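Local coordinates for protein yojF (Bacillus subtilis, PDB 1NJH) that is of unknown function, a small, largely antiparallel beta-sheet protein of the DUF1806 family with one short helix, present as two chains in the assembly, at residues K5-K9 and E10-A14; E17-D21 and R22-I26. One frame throughout, in Å; residues are numbered along the deposited sequence.

Interaction 1 of 2, residues K5-K9 and E10-A14; sequences KAIIK and EDVQA. With IPA (isopropyl alcohol), chain B.
At the start of helix 9-18, where the chain leaves the short strand 5-6, Ile8 holds the N-cap position and offers its carbonyl to the first turn. Ile8 O takes the amide of Val12 N at 3.1 Å in a bond only 16° from straight, and Asp11 N lies 2.9 Å from Ile8 O in a bent, weak one. The next step of the helix follows, Gln13 N giving its hydrogen to Lys9 O at 3.0 Å. Beneath this turn, one apolar pair ties the incoming loop to the helix. With CG1 beside the backbone N (chi1 -76°), Ile7 has CG2 anti to that nitrogen and brings this methyl within 4.0 Å of Val12 CG2, and both residues are buried against Ile62 and Tyr87 of the sheet. Ile8 CB also lies against Asp11 CB at 4.0 Å, while Asp11 sends its carboxylate on to the hydroxyl of Tyr87. Glu10, bent at chi2 (60°), folds its carboxylate back so that OE1 sits 3.3 Å from Lys9 CB; the charged ends stay apart, with Lys9 NZ 5.7 Å from Glu10 OE1. The lysine chain, extended beyond CG, instead carries its ammonium to hydrogen bonds with Gly64 O and with O2 of an isopropanol, probably from the crystallisation liquor (Lys9 NZ to O2 2.9 Å). Gln13 NE2 bonds Glu17 OE2 as well as Ala60 O, and Gln13 OE1 takes Ile62 N. Together these contacts make a strand-to-helix junction, a backbone-led N-terminal turn with its apolar side laid on an antiparallel sheet.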
ATOM      1  N   LYS A   5     -17.990 -10.099   7.961  1.00 49.47           N
ATOM      2  CA  LYS A   5     -18.420 -11.487   7.935  1.00 46.12           C
ATOM      3  C   LYS A   5     -17.425 -12.304   7.118  1.00 42.10           C
ATOM      4  O   LYS A   5     -16.746 -11.767   6.243  1.00 38.42           O
ATOM      5  CB  LYS A   5     -19.813 -11.580   7.310  1.00 50.24           C
ATOM      6  CG  LYS A   5     -20.353 -12.992   7.182  1.00 57.02           C
ATOM      7  CD  LYS A   5     -21.751 -12.996   6.573  1.00 61.39           C
ATOM      8  CE  LYS A   5     -22.318 -14.407   6.505  1.00 63.83           C
ATOM      9  NZ  LYS A   5     -23.721 -14.429   5.998  1.00 65.37           N
ATOM     10  N   ALA A   6     -17.338 -13.599   7.408  1.00 36.22           N
ATOM     11  CA  ALA A   6     -16.436 -14.480   6.685  1.00 33.22           C
ATOM     12  C   ALA A   6     -16.646 -14.312   5.188  1.00 32.92           C
ATOM     13  O   ALA A   6     -17.783 -14.255   4.701  1.00 31.84           O
ATOM     14  CB  ALA A   6     -16.677 -15.924   7.088  1.00 35.22           C
ATOM     15  N   ILE A   7     -15.544 -14.239   4.455  1.00 30.94           N
ATOM     16  CA  ILE A   7     -15.599 -14.051   3.011  1.00 30.85           C
ATOM     17  C   ILE A   7     -16.318 -15.122   2.192  1.00 30.87           C
ATOM     18  O   ILE A   7     -16.067 -16.319   2.338  1.00 32.42           O
ATOM     19  CB  ILE A   7     -14.164 -13.879   2.430  1.00 29.28           C
ATOM     20  CG1 ILE A   7     -13.663 -12.469   2.750  1.00 27.19           C
ATOM     21  CG2 ILE A   7     -14.149 -14.154   0.917  1.00 28.66           C
ATOM     22  CD1 ILE A   7     -12.232 -12.220   2.308  1.00 24.84           C
ATOM     23  N   ILE A   8     -17.225 -14.661   1.338  1.00 31.77           N
ATOM     24  CA  ILE A   8     -17.950 -15.531   0.419  1.00 33.17           C
ATOM     25  C   ILE A   8     -17.320 -15.131  -0.909  1.00 29.95           C
ATOM     26  O   ILE A   8     -17.648 -14.089  -1.483  1.00 27.48           O
ATOM     27  CB  ILE A   8     -19.463 -15.227   0.388  1.00 33.97           C
ATOM     28  CG1 ILE A   8     -20.079 -15.514   1.756  1.00 36.52           C
ATOM     29  CG2 ILE A   8     -20.139 -16.088  -0.674  1.00 32.60           C
ATOM     30  CD1 ILE A   8     -21.532 -15.112   1.867  1.00 37.20           C
ATOM     31  N   LYS A   9     -16.385 -15.955  -1.362  1.00 31.70           N
ATOM     32  CA  LYS A   9     -15.638 -15.710  -2.581  1.00 33.73           C
ATOM     33  C   LYS A   9     -16.415 -15.141  -3.758  1.00 34.92           C
ATOM     34  O   LYS A   9     -16.027 -14.118  -4.326  1.00 34.98           O
ATOM     35  CB  LYS A   9     -14.942 -16.994  -2.998  1.00 34.05           C
ATOM     36  CG  LYS A   9     -13.715 -16.772  -3.843  1.00 34.93           C
ATOM     37  CD  LYS A   9     -13.056 -18.094  -4.144  1.00 35.38           C
ATOM     38  CE  LYS A   9     -11.838 -17.921  -5.017  1.00 37.35           C
ATOM     39  NZ  LYS A   9     -11.210 -19.240  -5.279  1.00 39.22           N
ATOM     40  N   GLU A  10     -17.513 -15.792  -4.131  1.00 32.13           N
ATOM     41  CA  GLU A  10     -18.303 -15.323  -5.262  1.00 34.15           C
ATOM     42  C   GLU A  10     -18.940 -13.949  -5.084  1.00 31.43           C
ATOM     43  O   GLU A  10     -19.083 -13.203  -6.066  1.00 29.52           O
ATOM     44  CB  GLU A  10     -19.384 -16.353  -5.610  1.00 39.77           C
ATOM     45  CG  GLU A  10     -18.906 -17.506  -6.491  1.00 49.15           C
ATOM     46  CD  GLU A  10     -17.796 -18.331  -5.861  1.00 55.34           C
ATOM     47  OE1 GLU A  10     -16.695 -17.788  -5.638  1.00 62.07           O
ATOM     48  OE2 GLU A  10     -18.025 -19.529  -5.588  1.00 59.14           O
ATOM     49  N   ASP A  11     -19.323 -13.611  -3.850  1.00 31.93           N
ATOM     50  CA  ASP A  11     -19.951 -12.320  -3.563  1.00 30.46           C
ATOM     51  C   ASP A  11     -18.909 -11.208  -3.663  1.00 28.74           C
ATOM     52  O   ASP A  11     -19.189 -10.134  -4.193  1.00 28.14           O
ATOM     53  CB  ASP A  11     -20.583 -12.311  -2.159  1.00 32.12           C
ATOM     54  CG  ASP A  11     -21.577 -11.156  -1.956  1.00 31.06           C
ATOM     55  OD1 ASP A  11     -21.614 -10.583  -0.843  1.00 31.68           O
ATOM     56  OD2 ASP A  11     -22.338 -10.824  -2.900  1.00 35.52           O
ATOM     57  N   VAL A  12     -17.706 -11.469  -3.162  1.00 29.00           N
ATOM     58  CA  VAL A  12     -16.631 -10.477  -3.232  1.00 26.13           C
ATOM     59  C   VAL A  12     -16.263 -10.247  -4.693  1.00 25.94           C
ATOM     60  O   VAL A  12     -16.109  -9.103  -5.133  1.00 24.03           O
ATOM     61  CB  VAL A  12     -15.373 -10.940  -2.467  1.00 25.87           C
ATOM     62  CG1 VAL A  12     -14.218  -9.988  -2.760  1.00 22.90           C
ATOM     63  CG2 VAL A  12     -15.648 -10.959  -0.979  1.00 25.94           C
ATOM     64  N   GLN A  13     -16.138 -11.339  -5.446  1.00 24.44           N
ATOM     65  CA  GLN A  13     -15.801 -11.237  -6.859  1.00 25.11           C
ATOM     66  C   GLN A  13     -16.831 -10.372  -7.571  1.00 25.48           C
ATOM     67  O   GLN A  13     -16.485  -9.508  -8.370  1.00 26.32           O
ATOM     68  CB  GLN A  13     -15.755 -12.618  -7.516  1.00 23.86           C
ATOM     69  CG  GLN A  13     -15.406 -12.560  -8.997  1.00 24.23           C
ATOM     70  CD  GLN A  13     -14.005 -12.011  -9.245  1.00 24.11           C
ATOM     71  OE1 GLN A  13     -13.033 -12.441  -8.612  1.00 23.60           O
ATOM     72  NE2 GLN A  13     -13.894 -11.072 -10.176  1.00 26.97           N
ATOM     73  N   ALA A  14     -18.106 -10.606  -7.283  1.00 29.28           N
ATOM     74  CA  ALA A  14     -19.163  -9.820  -7.907  1.00 29.91           C
ATOM     75  C   ALA A  14     -19.038  -8.351  -7.514  1.00 29.19           C
ATOM     76  O   ALA A  14     -19.284  -7.457  -8.318  1.00 28.86           O
ATOM     77  CB  ALA A  14     -20.530 -10.359  -7.493  1.00 32.54           C
TER
HETATM   78  C1  IPA B 117      -7.344 -19.505  -8.038  1.00 56.50           C
HETATM   79  C2  IPA B 117      -8.579 -20.008  -7.514  1.00 57.10           C
HETATM   80  C3  IPA B 117      -8.423 -20.468  -6.112  1.00 57.31           C
HETATM   81  O2  IPA B 117      -9.542 -18.956  -7.636  1.00 57.41           O

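Interaction 2 of 2, residues E17-D21 and R22-I26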
ATOM      1  N   GLU A  17     -16.009  -6.632  -9.441  1.00 26.64           N
ATOM      2  CA  GLU A  17     -16.329  -6.318 -10.829  1.00 27.81           C
ATOM      3  C   GLU A  17     -17.247  -5.102 -10.911  1.00 28.96           C
ATOM      4  O   GLU A  17     -17.269  -4.389 -11.913  1.00 30.11           O
ATOM      5  CB  GLU A  17     -16.968  -7.547 -11.488  1.00 26.54           C
ATOM      6  CG  GLU A  17     -16.105  -8.773 -11.277  1.00 29.04           C
ATOM      7  CD  GLU A  17     -16.675 -10.049 -11.850  1.00 33.37           C
ATOM      8  OE1 GLU A  17     -17.916 -10.201 -11.871  1.00 36.45           O
ATOM      9  OE2 GLU A  17     -15.870 -10.917 -12.249  1.00 32.97           O
ATOM     10  N   ARG A  18     -17.986  -4.866  -9.836  0.50 29.66           N
ATOM     11  CA  ARG A  18     -18.903  -3.741  -9.753  0.50 32.40           C
ATOM     12  C   ARG A  18     -18.159  -2.409  -9.873  0.50 30.46           C
ATOM     13  O   ARG A  18     -18.613  -1.494 -10.561  0.53 32.14           O
ATOM     14  CB  ARG A  18     -19.642  -3.796  -8.416  0.50 36.84           C
ATOM     15  CG  ARG A  18     -20.702  -2.729  -8.208  0.50 42.03           C
ATOM     16  CD  ARG A  18     -21.100  -2.676  -6.739  0.41 46.80           C
ATOM     17  NE  ARG A  18     -21.366  -4.009  -6.202  0.47 49.87           N
ATOM     18  CZ  ARG A  18     -21.497  -4.285  -4.908  0.58 51.30           C
ATOM     19  NH1 ARG A  18     -21.387  -3.318  -4.007  0.55 52.51           N
ATOM     20  NH2 ARG A  18     -21.731  -5.530  -4.514  0.56 51.79           N
ATOM     21  N   TYR A  19     -17.007  -2.316  -9.213  1.00 27.53           N
ATOM     22  CA  TYR A  19     -16.208  -1.089  -9.208  1.00 25.62           C
ATOM     23  C   TYR A  19     -15.177  -1.000 -10.327  1.00 25.57           C
ATOM     24  O   TYR A  19     -14.433  -0.026 -10.398  1.00 26.36           O
ATOM     25  CB  TYR A  19     -15.453  -0.935  -7.879  1.00 24.95           C
ATOM     26  CG  TYR A  19     -16.316  -0.933  -6.647  1.00 30.87           C
ATOM     27  CD1 TYR A  19     -17.008   0.209  -6.251  1.00 35.37           C
ATOM     28  CD2 TYR A  19     -16.446  -2.084  -5.874  1.00 32.26           C
ATOM     29  CE1 TYR A  19     -17.813   0.198  -5.104  1.00 36.04           C
ATOM     30  CE2 TYR A  19     -17.243  -2.106  -4.740  1.00 37.44           C
ATOM     31  CZ  TYR A  19     -17.924  -0.965  -4.361  1.00 36.79           C
ATOM     32  OH  TYR A  19     -18.733  -1.015  -3.248  1.00 41.39           O
ATOM     33  N   ALA A  20     -15.115  -2.010 -11.191  1.00 25.36           N
ATOM     34  CA  ALA A  20     -14.148  -1.986 -12.287  1.00 26.24           C
ATOM     35  C   ALA A  20     -14.520  -0.981 -13.377  1.00 24.60           C
ATOM     36  O   ALA A  20     -15.699  -0.723 -13.618  1.00 29.88           O
ATOM     37  CB  ALA A  20     -14.018  -3.382 -12.897  1.00 22.76           C
ATOM     38  N   ASP A  21     -13.497  -0.401 -13.998  1.00 26.59           N
ATOM     39  CA  ASP A  21     -13.620   0.537 -15.110  1.00 26.83           C
ATOM     40  C   ASP A  21     -14.051   1.967 -14.850  1.00 27.66           C
ATOM     41  O   ASP A  21     -14.332   2.721 -15.785  1.00 29.04           O
ATOM     42  CB  ASP A  21     -14.485  -0.096 -16.206  1.00 27.67           C
ATOM     43  CG  ASP A  21     -13.901  -1.405 -16.699  1.00 28.53           C
ATOM     44  OD1 ASP A  21     -12.684  -1.429 -16.964  1.00 28.17           O
ATOM     45  OD2 ASP A  21     -14.644  -2.404 -16.813  1.00 33.46           O
ATOM     46  N   ARG A  22     -14.103   2.347 -13.584  1.00 27.70           N
ATOM     47  CA  ARG A  22     -14.434   3.719 -13.237  1.00 28.37           C
ATOM     48  C   ARG A  22     -13.545   4.090 -12.060  1.00 29.42           C
ATOM     49  O   ARG A  22     -13.118   3.220 -11.296  1.00 26.55           O
ATOM     50  CB  ARG A  22     -15.911   3.868 -12.872  1.00 32.03           C
ATOM     51  CG  ARG A  22     -16.356   3.186 -11.593  1.00 35.61           C
ATOM     52  CD  ARG A  22     -17.660   3.823 -11.124  1.00 39.73           C
ATOM     53  NE  ARG A  22     -18.280   3.100 -10.025  1.00 43.06           N
ATOM     54  CZ  ARG A  22     -18.732   1.855 -10.122  1.00 44.49           C
ATOM     55  NH1 ARG A  22     -18.626   1.206 -11.274  1.00 46.63           N
ATOM     56  NH2 ARG A  22     -19.287   1.261  -9.073  1.00 44.55           N
ATOM     57  N   PRO A  23     -13.240   5.385 -11.907  1.00 28.76           N
ATOM     58  CA  PRO A  23     -12.386   5.859 -10.813  1.00 28.04           C
ATOM     59  C   PRO A  23     -12.944   5.527  -9.439  1.00 25.91           C
ATOM     60  O   PRO A  23     -14.112   5.785  -9.163  1.00 28.41           O
ATOM     61  CB  PRO A  23     -12.332   7.368 -11.050  1.00 30.48           C
ATOM     62  CG  PRO A  23     -12.505   7.486 -12.542  1.00 31.94           C
ATOM     63  CD  PRO A  23     -13.607   6.496 -12.802  1.00 32.42           C
ATOM     64  N   VAL A  24     -12.113   4.939  -8.584  1.00 19.59           N
ATOM     65  CA  VAL A  24     -12.530   4.619  -7.228  1.00 21.13           C
ATOM     66  C   VAL A  24     -11.412   4.994  -6.275  1.00 18.75           C
ATOM     67  O   VAL A  24     -10.294   5.278  -6.700  1.00 18.60           O
ATOM     68  CB  VAL A  24     -12.885   3.117  -7.055  1.00 22.68           C
ATOM     69  CG1 VAL A  24     -14.117   2.796  -7.888  1.00 24.18           C
ATOM     70  CG2 VAL A  24     -11.699   2.230  -7.445  1.00 22.94           C
ATOM     71  N   TYR A  25     -11.736   5.051  -4.991  1.00 19.14           N
ATOM     72  CA  TYR A  25     -10.742   5.379  -3.988  1.00 17.26           C
ATOM     73  C   TYR A  25     -10.385   4.105  -3.248  1.00 15.19           C
ATOM     74  O   TYR A  25     -11.250   3.280  -2.961  1.00 16.05           O
ATOM     75  CB  TYR A  25     -11.298   6.403  -3.001  1.00 18.83           C
ATOM     76  CG  TYR A  25     -11.473   7.766  -3.620  1.00 20.65           C
ATOM     77  CD1 TYR A  25     -12.641   8.093  -4.307  1.00 22.88           C
ATOM     78  CD2 TYR A  25     -10.458   8.716  -3.549  1.00 23.58           C
ATOM     79  CE1 TYR A  25     -12.796   9.338  -4.902  1.00 23.37           C
ATOM     80  CE2 TYR A  25     -10.600   9.963  -4.148  1.00 25.58           C
ATOM     81  CZ  TYR A  25     -11.774  10.264  -4.820  1.00 26.81           C
ATOM     82  OH  TYR A  25     -11.932  11.501  -5.399  1.00 28.75           O
ATOM     83  N   ILE A  26      -9.111   3.959  -2.913  1.00 14.82           N
ATOM     84  CA  ILE A  26      -8.661   2.780  -2.214  1.00 15.55           C
ATOM     85  C   ILE A  26      -7.949   3.074  -0.885  1.00 13.19           C
ATOM     86  O   ILE A  26      -7.225   4.076  -0.749  1.00 16.02           O
ATOM     87  CB  ILE A  26      -7.704   1.959  -3.148  1.00 19.90           C
ATOM     88  CG1 ILE A  26      -8.525   1.383  -4.315  1.00 23.35           C
ATOM     89  CG2 ILE A  26      -6.970   0.867  -2.358  1.00 23.88           C
ATOM     90  CD1 ILE A  26      -7.814   0.398  -5.163  1.00 32.55           C
TER
HETATM   91  O   HOH W   1     -11.888   0.918 -10.874  1.00 21.57           O
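Over one face of the Arg22 guanidinium lies Tyr19 CA, 4.0 Å from Arg22 CZ, while Arg18 O stands at the edge, near the plane. The Tyr19 ring is turned 41° from the guanidinium, and Arg22 NH2 comes to it obliquely, 3.8 Å from Tyr19 CD1. Two nitrogens share the Arg18 carbonyl. Arg22 NH1 donates to Arg18 O at 2.8 Å, lying in the carbonyl plane though the N-H is bent (138°), and Arg22 NH2 adds a weak bond to the same oxygen. Arg22 reaches back because CG sits between the backbone N and the carbonyl carbon (chi1 68°) and the chain then runs extended to NE, which has a long, weak ion pair with Glu114. Replacing Arg22 with an alanine would probably leave Arg18 O without both of these donors and uncover the Tyr19 backbone on the side where the guanidinium lies. A water fastens the turn further, donating to Tyr19 O and, at 2.6 Å, to Arg22 O. Nearby, Val24 CG1 packs against Tyr19 CB at 4.0 Å, two buried residues that also meet Ile112 of strand 106-113. The ring's hydroxyl is bonded to Asn93 O, which anchors the far end of the tyrosine. Asp21, with a positive phi, takes the third position of a type II beta turn from Tyr19 to Arg22. The whole is a helix-to-strand connection, in which the arginine that closes the turn binds the Arg18 carbonyl near the end of helix 9-18, on the way to strand 24-32.

In the fold
Interactions 1 and 2 sit at the two ends of helix 9-18, their centres about 17 Å apart, and both lean on the same antiparallel sheet. Each is partly buried, with two buried residues packed on the sheet and more exposed ones at its margin; several polar ends also bond to the rest of the chain. Residues 5-14 bring the chain into the helix and rely on amides donating to backbone carbonyls of the first turn; residues 17-26 lead it out, where a side chain and a water supply the donors instead. Both touch strands 45-63 and 78-89, but the entrance also meets strand 68-74, through Tyr68, and the exit strand 106-113, through Ile112. Gln13 and Glu17, hydrogen-bonded, link the two.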